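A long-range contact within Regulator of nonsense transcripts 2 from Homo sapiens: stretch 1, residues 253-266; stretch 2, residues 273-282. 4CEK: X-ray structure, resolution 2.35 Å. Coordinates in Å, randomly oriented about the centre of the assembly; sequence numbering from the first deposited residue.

Stretch 1, residues 253-266: ACTLLETCGRFLFR
Stretch 2, residues 273-282: RTSVLLEQMM

What forms the apolar centre of this contact? Leu257 (chi1 m, chi2 t) points toward the second helix and reaches two side chains one turn apart: its CD1 lies 3.5 Å from SD of Met281 and 4.1 Å from CD2 of Leu278. Met281 (m, t, p) and Leu278 (m, t) point back toward the first helix. All three are buried, and the leucines and the thioether bring no polar side-chain group that would need a partner in this buried position. Beyond them, the CA-to-CB bond of Cys254 (m) points sideways, and its SG is 4.4 Å from CE of Met281.

How does Phe265 join in? Its CA-to-CB bond runs sideways, but chi1 t carries the ring nearer the second helix, and chi2 near 85° sets its tilt. CD1 of Phe265 packs 3.6 Å from CD1 of Leu278, and its CE1 stands 4.0 Å from CB of Ser275 (chi1 t).

How do the backbones run? Both stretches are helical, with axes approaching to 9.0 Å and N-to-C directions 127° apart. The first helix is kinked where N of Arg262 and Phe263 lack bonds to the preceding turn; Cys260 has phi/psi -138/9. Regular i to i+4 bonds hold the second helix throughout, including N of Leu278 to O of Thr274 at 2.7 Å. The CA atoms of Phe265 and Thr274 set the register at 5.5 Å.

What lies at the polar edge? Thr274 (m) is buried, pointing toward the first helix. Its CG2 sits near the plane of the Phe265 ring, at its edge, and 3.9 Å from N of Phe265. Leu264 (m, t), also buried, points toward the second helix, its CB 3.5 Å from OG1 of Thr274. That OG1 is 3.3 Å from O of Leu264, yet no hydrogen bond crosses the contact; the hydroxyl is satisfied elsewhere in the structure. Packing therefore holds the stretches together, burying 366 Å² in total.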

# COMPACT_ATOMS: atom_id res chain seq x y z
N ALA A 253 -11.77 0.89 6.98
CA ALA A 253 -12.47 -0.09 6.14
C ALA A 253 -12.93 0.48 4.79
O ALA A 253 -12.82 -0.21 3.76
CB ALA A 253 -13.70 -0.63 6.85
N CYS A 254 -13.50 1.68 4.83
CA CYS A 254 -14.12 2.32 3.67
C CYS A 254 -13.05 2.82 2.76
O CYS A 254 -13.16 2.69 1.52
CB CYS A 254 -15.11 3.47 4.08
SG CYS A 254 -16.63 2.86 4.94
N THR A 255 -11.98 3.40 3.33
CA THR A 255 -10.75 3.68 2.55
C THR A 255 -10.18 2.42 1.88
O THR A 255 -9.89 2.43 0.67
CB THR A 255 -9.67 4.29 3.41
OG1 THR A 255 -10.23 5.36 4.18
CG2 THR A 255 -8.52 4.80 2.52
N LEU A 256 -10.08 1.33 2.63
CA LEU A 256 -9.55 0.10 2.04
C LEU A 256 -10.40 -0.30 0.86
O LEU A 256 -9.85 -0.60 -0.22
CB LEU A 256 -9.51 -1.06 3.07
CG LEU A 256 -8.91 -2.42 2.64
CD1 LEU A 256 -7.49 -2.19 2.12
CD2 LEU A 256 -8.89 -3.37 3.82
N LEU A 257 -11.72 -0.30 1.03
CA LEU A 257 -12.62 -0.75 -0.06
C LEU A 257 -12.65 0.20 -1.29
O LEU A 257 -12.77 -0.25 -2.42
CB LEU A 257 -14.04 -1.02 0.46
CG LEU A 257 -14.20 -2.16 1.47
CD1 LEU A 257 -15.51 -2.06 2.29
CD2 LEU A 257 -14.12 -3.44 0.68
N GLU A 258 -12.51 1.49 -1.07
CA GLU A 258 -12.35 2.43 -2.17
C GLU A 258 -11.07 2.16 -2.99
O GLU A 258 -11.04 2.37 -4.20
CB GLU A 258 -12.27 3.86 -1.67
CG GLU A 258 -13.55 4.54 -1.21
CD GLU A 258 -13.25 5.96 -0.72
OE1 GLU A 258 -12.42 6.64 -1.39
OE2 GLU A 258 -13.78 6.38 0.34
N THR A 259 -10.02 1.72 -2.31
CA THR A 259 -8.73 1.52 -2.93
C THR A 259 -8.75 0.19 -3.70
O THR A 259 -8.31 0.16 -4.81
CB THR A 259 -7.57 1.59 -1.89
OG1 THR A 259 -7.68 2.79 -1.10
CG2 THR A 259 -6.19 1.57 -2.58
N CYS A 260 -9.24 -0.90 -3.12
CA CYS A 260 -9.14 -2.24 -3.79
C CYS A 260 -10.36 -3.12 -3.70
O CYS A 260 -10.29 -4.26 -4.14
CB CYS A 260 -7.96 -3.05 -3.23
SG CYS A 260 -8.11 -3.62 -1.50
N GLY A 261 -11.48 -2.61 -3.21
CA GLY A 261 -12.72 -3.39 -3.10
C GLY A 261 -13.22 -3.94 -4.43
O GLY A 261 -13.72 -5.07 -4.49
N ARG A 262 -13.11 -3.18 -5.52
CA ARG A 262 -13.59 -3.70 -6.79
C ARG A 262 -12.72 -4.82 -7.28
O ARG A 262 -13.24 -5.80 -7.81
CB ARG A 262 -13.71 -2.62 -7.86
CG ARG A 262 -14.97 -1.79 -7.72
CD ARG A 262 -14.79 -0.44 -8.38
NE ARG A 262 -16.02 0.32 -8.43
CZ ARG A 262 -16.16 1.51 -9.02
NH1 ARG A 262 -15.13 2.09 -9.63
NH2 ARG A 262 -17.35 2.11 -8.99
N PHE A 263 -11.41 -4.67 -7.13
CA PHE A 263 -10.47 -5.74 -7.46
C PHE A 263 -10.85 -7.02 -6.73
O PHE A 263 -10.95 -8.09 -7.33
CB PHE A 263 -9.03 -5.31 -7.14
CG PHE A 263 -7.99 -6.38 -7.38
CD1 PHE A 263 -7.45 -6.58 -8.63
CD2 PHE A 263 -7.51 -7.16 -6.32
CE1 PHE A 263 -6.47 -7.57 -8.84
CE2 PHE A 263 -6.54 -8.16 -6.52
CZ PHE A 263 -6.02 -8.36 -7.78
N LEU A 264 -11.14 -6.89 -5.44
CA LEU A 264 -11.52 -8.05 -4.65
C LEU A 264 -12.87 -8.61 -5.03
O LEU A 264 -13.06 -9.85 -5.08
CB LEU A 264 -11.53 -7.72 -3.18
CG LEU A 264 -10.20 -7.39 -2.48
CD1 LEU A 264 -10.51 -6.87 -1.09
CD2 LEU A 264 -9.22 -8.58 -2.41
N PHE A 265 -13.83 -7.71 -5.26
CA PHE A 265 -15.21 -8.14 -5.56
C PHE A 265 -15.26 -8.77 -6.95
O PHE A 265 -15.87 -9.78 -7.15
CB PHE A 265 -16.20 -6.95 -5.42
CG PHE A 265 -17.64 -7.34 -5.59
CD1 PHE A 265 -18.37 -7.81 -4.54
CD2 PHE A 265 -18.25 -7.22 -6.82
CE1 PHE A 265 -19.71 -8.18 -4.69
CE2 PHE A 265 -19.60 -7.57 -6.98
CZ PHE A 265 -20.32 -8.06 -5.91
N ARG A 266 -14.56 -8.20 -7.91
CA ARG A 266 -14.60 -8.70 -9.28
C ARG A 266 -13.78 -9.99 -9.52
O ARG A 266 -14.14 -10.81 -10.36
CB ARG A 266 -14.20 -7.58 -10.24
CG ARG A 266 -15.25 -6.48 -10.25
CD ARG A 266 -14.82 -5.27 -11.02
NE ARG A 266 -15.83 -4.22 -10.92
CZ ARG A 266 -15.73 -2.98 -11.41
NH1 ARG A 266 -14.63 -2.59 -12.05
NH2 ARG A 266 -16.73 -2.13 -11.23
N ARG A 273 -16.26 -14.03 -0.88
CA ARG A 273 -15.94 -13.66 0.50
C ARG A 273 -16.03 -12.16 0.69
O ARG A 273 -16.40 -11.70 1.78
CB ARG A 273 -14.57 -14.14 0.89
CG ARG A 273 -14.42 -14.29 2.38
CD ARG A 273 -12.95 -14.38 2.76
NE ARG A 273 -12.63 -15.63 3.45
CZ ARG A 273 -11.41 -16.16 3.52
NH1 ARG A 273 -10.37 -15.55 2.96
NH2 ARG A 273 -11.24 -17.32 4.18
N THR A 274 -15.67 -11.41 -0.35
CA THR A 274 -15.85 -9.96 -0.38
C THR A 274 -17.33 -9.61 -0.19
O THR A 274 -17.71 -8.82 0.69
CB THR A 274 -15.32 -9.37 -1.70
OG1 THR A 274 -13.99 -9.87 -1.94
CG2 THR A 274 -15.26 -7.83 -1.64
N SER A 275 -18.15 -10.26 -0.98
CA SER A 275 -19.59 -10.10 -0.97
C SER A 275 -20.21 -10.40 0.36
O SER A 275 -21.05 -9.66 0.84
CB SER A 275 -20.21 -11.02 -1.99
OG SER A 275 -21.59 -10.92 -1.86
N VAL A 276 -19.79 -11.49 0.98
CA VAL A 276 -20.28 -11.80 2.32
C VAL A 276 -19.95 -10.65 3.25
O VAL A 276 -20.80 -10.20 4.02
CB VAL A 276 -19.71 -13.13 2.88
CG1 VAL A 276 -20.11 -13.28 4.33
CG2 VAL A 276 -20.24 -14.30 2.09
N LEU A 277 -18.71 -10.16 3.18
CA LEU A 277 -18.25 -9.13 4.12
C LEU A 277 -18.93 -7.78 3.84
O LEU A 277 -19.18 -7.01 4.77
CB LEU A 277 -16.71 -8.99 4.09
CG LEU A 277 -15.86 -10.16 4.68
CD1 LEU A 277 -14.35 -9.99 4.48
CD2 LEU A 277 -16.16 -10.42 6.15
N LEU A 278 -19.19 -7.49 2.56
CA LEU A 278 -19.91 -6.26 2.16
C LEU A 278 -21.32 -6.26 2.74
O LEU A 278 -21.76 -5.23 3.28
CB LEU A 278 -19.99 -6.13 0.64
CG LEU A 278 -18.70 -5.78 -0.06
CD1 LEU A 278 -18.88 -5.85 -1.60
CD2 LEU A 278 -18.20 -4.43 0.40
N GLU A 279 -21.98 -7.42 2.67
CA GLU A 279 -23.32 -7.59 3.24
C GLU A 279 -23.30 -7.56 4.75
O GLU A 279 -24.23 -7.05 5.35
CB GLU A 279 -24.01 -8.89 2.77
CG GLU A 279 -24.24 -8.99 1.27
CD GLU A 279 -25.21 -7.95 0.68
OE1 GLU A 279 -26.24 -7.62 1.31
OE2 GLU A 279 -24.93 -7.47 -0.46
N GLN A 280 -22.24 -8.05 5.39
CA GLN A 280 -22.16 -7.89 6.86
C GLN A 280 -22.00 -6.44 7.30
O GLN A 280 -22.45 -6.07 8.39
CB GLN A 280 -21.01 -8.67 7.47
CG GLN A 280 -21.16 -10.18 7.42
CD GLN A 280 -19.90 -10.88 7.94
OE1 GLN A 280 -19.11 -10.28 8.69
NE2 GLN A 280 -19.71 -12.13 7.52
N MET A 281 -21.31 -5.63 6.50
CA MET A 281 -21.18 -4.19 6.82
C MET A 281 -22.52 -3.48 6.70
O MET A 281 -22.84 -2.69 7.54
CB MET A 281 -20.24 -3.48 5.90
CG MET A 281 -18.81 -3.91 6.02
SD MET A 281 -17.77 -3.08 4.78
CE MET A 281 -17.99 -1.34 5.12
N MET A 282 -23.27 -3.78 5.63
CA MET A 282 -24.60 -3.22 5.42
C MET A 282 -25.57 -3.68 6.51
O MET A 282 -26.25 -2.85 7.12
CB MET A 282 -25.13 -3.58 4.05
CG MET A 282 -24.45 -2.76 2.96
SD MET A 282 -24.78 -0.98 2.93
CE MET A 282 -26.13 -1.01 1.75